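Local coordinates for carbamate kinase (Mycoplasma penetrans, PDB 4AXS), which probably catalyses the reversible transfer of a phosphoryl group from carbamoyl phosphate to ADP, making ATP in the arginine deiminase pathway, at residues A195-Q198 against N199-G203; V272-K275 against A276-F280. All blocks are in the same frame, centred on the assembly; numbering follows the deposited sequence.

Contact 1: A195-Q198 against N199-G203; sequences AIKQ and NVNNG
The carboxamide of N201 turns one flat face back onto the preceding turn of the helix. The carbonyl oxygen of K197 sits almost straight above the middle of that face, 3.2 Å from N201 CG, and CA of Q198 lies over the same face nearer the oxygen end, 3.3 Å from N201 OD1. The bent side chain of K197 comes in obliquely past the O/N end, somewhat above the plane on this same face, its CD 3.6 Å from both N201 OD1 and N201 ND2. With CG beside its own backbone N (chi1 -68°), the asparagine folds along the helix surface, while the flexible lysine runs past it until NZ makes a weak hydrogen bond to the carbonyl of A242.

The amide of N199 is placed differently. A195 O stands obliquely above its oxygen end, 3.1 Å from N199 OD1; both atoms are acceptors, so proximity here is not bonding. N199 OD1 instead bonds to ND2 of N199 in the second subunit. A buried asparagine suits this place because one amide both gives and accepts.

In this amino acid kinase family protein, helix 193-201 joins strand 187-190 to strand 205-207 and ends at the subunit interface. Regular i to i+4 bonds run from N199 N to A195 O (165° at the hydrogen), V200 N to I196 O and N201 N to K197 O, the last 2.8 Å long, with a weak second bond from N201 N to Q198 O. N202 leaves helical backbone angles, but N202 N still reaches Q198 O at 2.9 Å. N202 OD1 is weakly hydrogen-bonded to Q198 NE2 of the second subunit. Beta-branched V200 lays CG2 3.2 Å from I196 O and packs against C206.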
loop_
_atom_site.group_PDB
_atom_site.type_symbol
_atom_site.label_atom_id
_atom_site.label_comp_id
_atom_site.label_asym_id
_atom_site.label_seq_id
_atom_site.Cartn_x
_atom_site.Cartn_y
_atom_site.Cartn_z
ATOM N N ALA A 195 4.529 -15.298 3.017
ATOM C CA ALA A 195 5.434 -14.325 3.627
ATOM C C ALA A 195 4.776 -13.520 4.735
ATOM O O ALA A 195 5.423 -13.146 5.717
ATOM C CB ALA A 195 6.018 -13.386 2.563
ATOM N N ILE A 196 3.483 -13.254 4.578
ATOM C CA ILE A 196 2.753 -12.528 5.600
ATOM C C ILE A 196 2.686 -13.319 6.904
ATOM O O ILE A 196 2.931 -12.771 7.976
ATOM C CB ILE A 196 1.323 -12.181 5.164
ATOM C CG1 ILE A 196 1.295 -11.638 3.740
ATOM C CG2 ILE A 196 0.720 -11.145 6.104
ATOM C CD1 ILE A 196 -0.122 -11.408 3.239
ATOM N N LYS A 197 2.356 -14.602 6.832
ATOM C CA LYS A 197 2.252 -15.380 8.065
ATOM C C LYS A 197 3.591 -15.412 8.785
ATOM O O LYS A 197 3.646 -15.347 10.010
ATOM C CB LYS A 197 1.716 -16.803 7.821
ATOM C CG LYS A 197 1.027 -17.435 9.061
ATOM C CD LYS A 197 1.919 -18.442 9.791
ATOM C CE LYS A 197 1.633 -19.865 9.316
ATOM N NZ LYS A 197 1.411 -19.951 7.836
ATOM N N GLN A 198 4.673 -15.486 8.023
ATOM C CA GLN A 198 5.997 -15.441 8.631
ATOM C C GLN A 198 6.282 -14.134 9.375
ATOM O O GLN A 198 6.793 -14.161 10.491
ATOM C CB GLN A 198 7.087 -15.718 7.608
ATOM C CG GLN A 198 8.425 -16.044 8.239
ATOM C CD GLN A 198 9.102 -17.222 7.557
ATOM O OE1 GLN A 198 8.558 -18.331 7.533
ATOM N NE2 GLN A 198 10.293 -16.988 6.991
ATOM N N ASN A 199 5.962 -12.990 8.777
ATOM C CA ASN A 199 6.113 -11.738 9.510
ATOM C C ASN A 199 5.323 -11.757 10.822
ATOM O O ASN A 199 5.742 -11.171 11.821
ATOM C CB ASN A 199 5.713 -10.538 8.648
ATOM C CG ASN A 199 6.753 -10.209 7.585
ATOM O OD1 ASN A 199 6.482 -10.291 6.389
ATOM N ND2 ASN A 199 7.947 -9.837 8.021
ATOM N N VAL A 200 4.179 -12.434 10.808
ATOM C CA VAL A 200 3.362 -12.608 12.008
ATOM C C VAL A 200 4.019 -13.565 12.995
ATOM O O VAL A 200 3.811 -13.467 14.202
ATOM C CB VAL A 200 1.987 -13.185 11.682
ATOM C CG1 VAL A 200 1.186 -13.341 12.954
ATOM C CG2 VAL A 200 1.259 -12.299 10.687
ATOM N N ASN A 201 4.805 -14.498 12.464
ATOM C CA ASN A 201 5.583 -15.405 13.293
ATOM C C ASN A 201 6.637 -14.624 14.056
ATOM O O ASN A 201 6.804 -14.801 15.259
ATOM C CB ASN A 201 6.221 -16.491 12.436
ATOM C CG ASN A 201 5.198 -17.441 11.850
ATOM O OD1 ASN A 201 5.383 -17.951 10.748
ATOM N ND2 ASN A 201 4.105 -17.678 12.581
ATOM N N ASN A 202 7.348 -13.750 13.353
ATOM C CA ASN A 202 8.125 -12.736 14.042
ATOM C C ASN A 202 7.102 -11.938 14.841
ATOM O O ASN A 202 5.904 -12.184 14.740
ATOM C CB ASN A 202 8.836 -11.819 13.058
ATOM C CG ASN A 202 9.635 -12.574 12.007
ATOM O OD1 ASN A 202 10.495 -11.993 11.332
ATOM N ND2 ASN A 202 9.352 -13.859 11.852
ATOM N N GLY A 203 7.548 -10.974 15.628
ATOM C CA GLY A 203 6.598 -10.174 16.376
ATOM C C GLY A 203 6.110 -8.970 15.592
ATOM O O GLY A 203 5.812 -7.922 16.164
#

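Contact 2: V272-K275 against A276-F280; sequences VDVK and ALNNF
A276 and L277 meet the residues that lead into their helix, the one through its backbone N-H and methyl, the other through a branched apolar end. A276 N donates to D273 OD1 at 3.2 Å, an almost straight bond (162°) that arrives nearly along the C-O axis of the carboxylate. The aspartate can reach it because its CG is tucked between backbone N and carbonyl carbon (chi1 54°), which folds the short side chain over the first turn. The small methyl of A276 lets V272 come close, V272 CG2 lying 3.9 Å from A276 CB.

D273 is thus the N-cap of helix 274-282, and the apolar pair bracketing the cap, V272 before it and L277 in the first turn, makes a hydrophobic staple. Their side chains cross at about a right angle, with V272 CG1 3.5 Å from L277 CD2, although that leucine methyl is less surely placed. L277 is buried, and its side chain also touches I295 and M299 of helix 292-302. F280 extends the apolar patch: V272 CG2 approaches the ring's edge near its plane, 4.3 Å from F280 CE2, and L277 CD1 is at the edge too.

K275 suits the outer side: its chain extends away from the helix (chi1 -175°), carrying the amino group into an exposed position. One step further on, N278 N continues the helix by donating to V274 O at 2.8 Å.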
loop_
_atom_site.group_PDB
_atom_site.type_symbol
_atom_site.label_atom_id
_atom_site.label_comp_id
_atom_site.label_asym_id
_atom_site.label_seq_id
_atom_site.Cartn_x
_atom_site.Cartn_y
_atom_site.Cartn_z
ATOM N N VAL A 272 -22.757 -18.688 21.641
ATOM C CA VAL A 272 -23.616 -19.293 20.637
ATOM C C VAL A 272 -22.730 -20.183 19.797
ATOM O O VAL A 272 -21.508 -20.130 19.913
ATOM C CB VAL A 272 -24.456 -18.240 19.900
ATOM C CG1 VAL A 272 -23.538 -17.346 19.023
ATOM C CG2 VAL A 272 -25.553 -18.901 19.085
ATOM N N ASP A 273 -23.271 -20.849 18.820
ATOM C CA ASP A 273 -22.522 -21.796 18.004
ATOM C C ASP A 273 -23.147 -21.871 16.616
ATOM O O ASP A 273 -24.211 -21.295 16.345
ATOM C CB ASP A 273 -22.275 -23.206 18.540
ATOM C CG ASP A 273 -23.561 -23.917 18.966
ATOM O OD1 ASP A 273 -24.597 -23.884 18.245
ATOM O OD2 ASP A 273 -23.524 -24.548 20.038
ATOM N N VAL A 274 -22.469 -22.624 15.758
ATOM C CA VAL A 274 -22.783 -22.710 14.341
ATOM C C VAL A 274 -24.160 -23.314 14.155
ATOM O O VAL A 274 -24.987 -22.789 13.394
ATOM C CB VAL A 274 -21.723 -23.576 13.608
ATOM C CG1 VAL A 274 -21.842 -23.441 12.097
ATOM C CG2 VAL A 274 -20.328 -23.208 14.090
ATOM N N LYS A 275 -24.399 -24.419 14.860
ATOM C CA LYS A 275 -25.695 -25.096 14.838
ATOM C C LYS A 275 -26.851 -24.109 14.989
ATOM O O LYS A 275 -27.773 -24.101 14.174
ATOM C CB LYS A 275 -25.763 -26.175 15.933
ATOM C CG LYS A 275 -27.034 -27.015 15.912
ATOM C CD LYS A 275 -27.153 -27.928 17.144
ATOM C CE LYS A 275 -28.611 -28.416 17.332
ATOM N NZ LYS A 275 -28.750 -29.458 18.388
ATOM N N ALA A 276 -26.801 -23.264 16.017
ATOM C CA ALA A 276 -27.888 -22.303 16.251
ATOM C C ALA A 276 -27.902 -21.192 15.200
ATOM O O ALA A 276 -28.962 -20.829 14.672
ATOM C CB ALA A 276 -27.792 -21.716 17.644
ATOM N N LEU A 277 -26.719 -20.653 14.897
ATOM C CA LEU A 277 -26.612 -19.602 13.889
ATOM C C LEU A 277 -27.234 -20.053 12.586
ATOM O O LEU A 277 -27.895 -19.277 11.902
ATOM C CB LEU A 277 -25.169 -19.183 13.676
ATOM C CG LEU A 277 -24.693 -18.020 14.552
ATOM C CD1 LEU A 277 -25.847 -17.111 14.927
ATOM C CD2 LEU A 277 -23.991 -18.508 15.787
ATOM N N ASN A 278 -27.062 -21.325 12.263
ATOM C CA ASN A 278 -27.701 -21.873 11.066
ATOM C C ASN A 278 -29.235 -21.783 11.055
ATOM O O ASN A 278 -29.836 -21.423 10.041
ATOM C CB ASN A 278 -27.184 -23.289 10.772
ATOM C CG ASN A 278 -25.792 -23.265 10.130
ATOM O OD1 ASN A 278 -24.865 -23.937 10.587
ATOM N ND2 ASN A 278 -25.639 -22.454 9.082
ATOM N N ASN A 279 -29.859 -22.083 12.189
ATOM C CA ASN A 279 -31.297 -21.885 12.328
ATOM C C ASN A 279 -31.663 -20.408 12.293
ATOM O O ASN A 279 -32.537 -19.990 11.521
ATOM C CB ASN A 279 -31.805 -22.535 13.612
ATOM C CG ASN A 279 -31.562 -24.023 13.630
ATOM O OD1 ASN A 279 -31.776 -24.701 12.624
ATOM N ND2 ASN A 279 -31.103 -24.546 14.770
ATOM N N PHE A 280 -30.992 -19.615 13.122
ATOM C CA PHE A 280 -31.228 -18.178 13.121
ATOM C C PHE A 280 -31.176 -17.629 11.695
ATOM O O PHE A 280 -31.984 -16.777 11.308
ATOM C CB PHE A 280 -30.203 -17.463 14.002
ATOM C CG PHE A 280 -30.425 -17.654 15.474
ATOM C CD1 PHE A 280 -31.722 -17.723 15.996
ATOM C CD2 PHE A 280 -29.346 -17.738 16.347
ATOM C CE1 PHE A 280 -31.943 -17.892 17.375
ATOM C CE2 PHE A 280 -29.555 -17.902 17.722
ATOM C CZ PHE A 280 -30.862 -17.982 18.237
#

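Overall arrangement
Following the chain from its N terminus, contact 1 comes first, in the helix between strands 187-190 and 205-207, and contact 2 lies some seventy residues later, at the start of helix 274-282. They are in series, neither nesting nor crossing, and as each is local to one continuous run of chain, neither closes a long loop. The centres of contact 1 and contact 2 are about 33 Å apart, and the two do not touch. Contact 1 ends a helix that faces the second subunit and packs on strand 205-207; contact 2 begins one that no other chain touches, set against helix 292-302 and strand 328-330, one of the two edge strands of the five-stranded sheet within this chain.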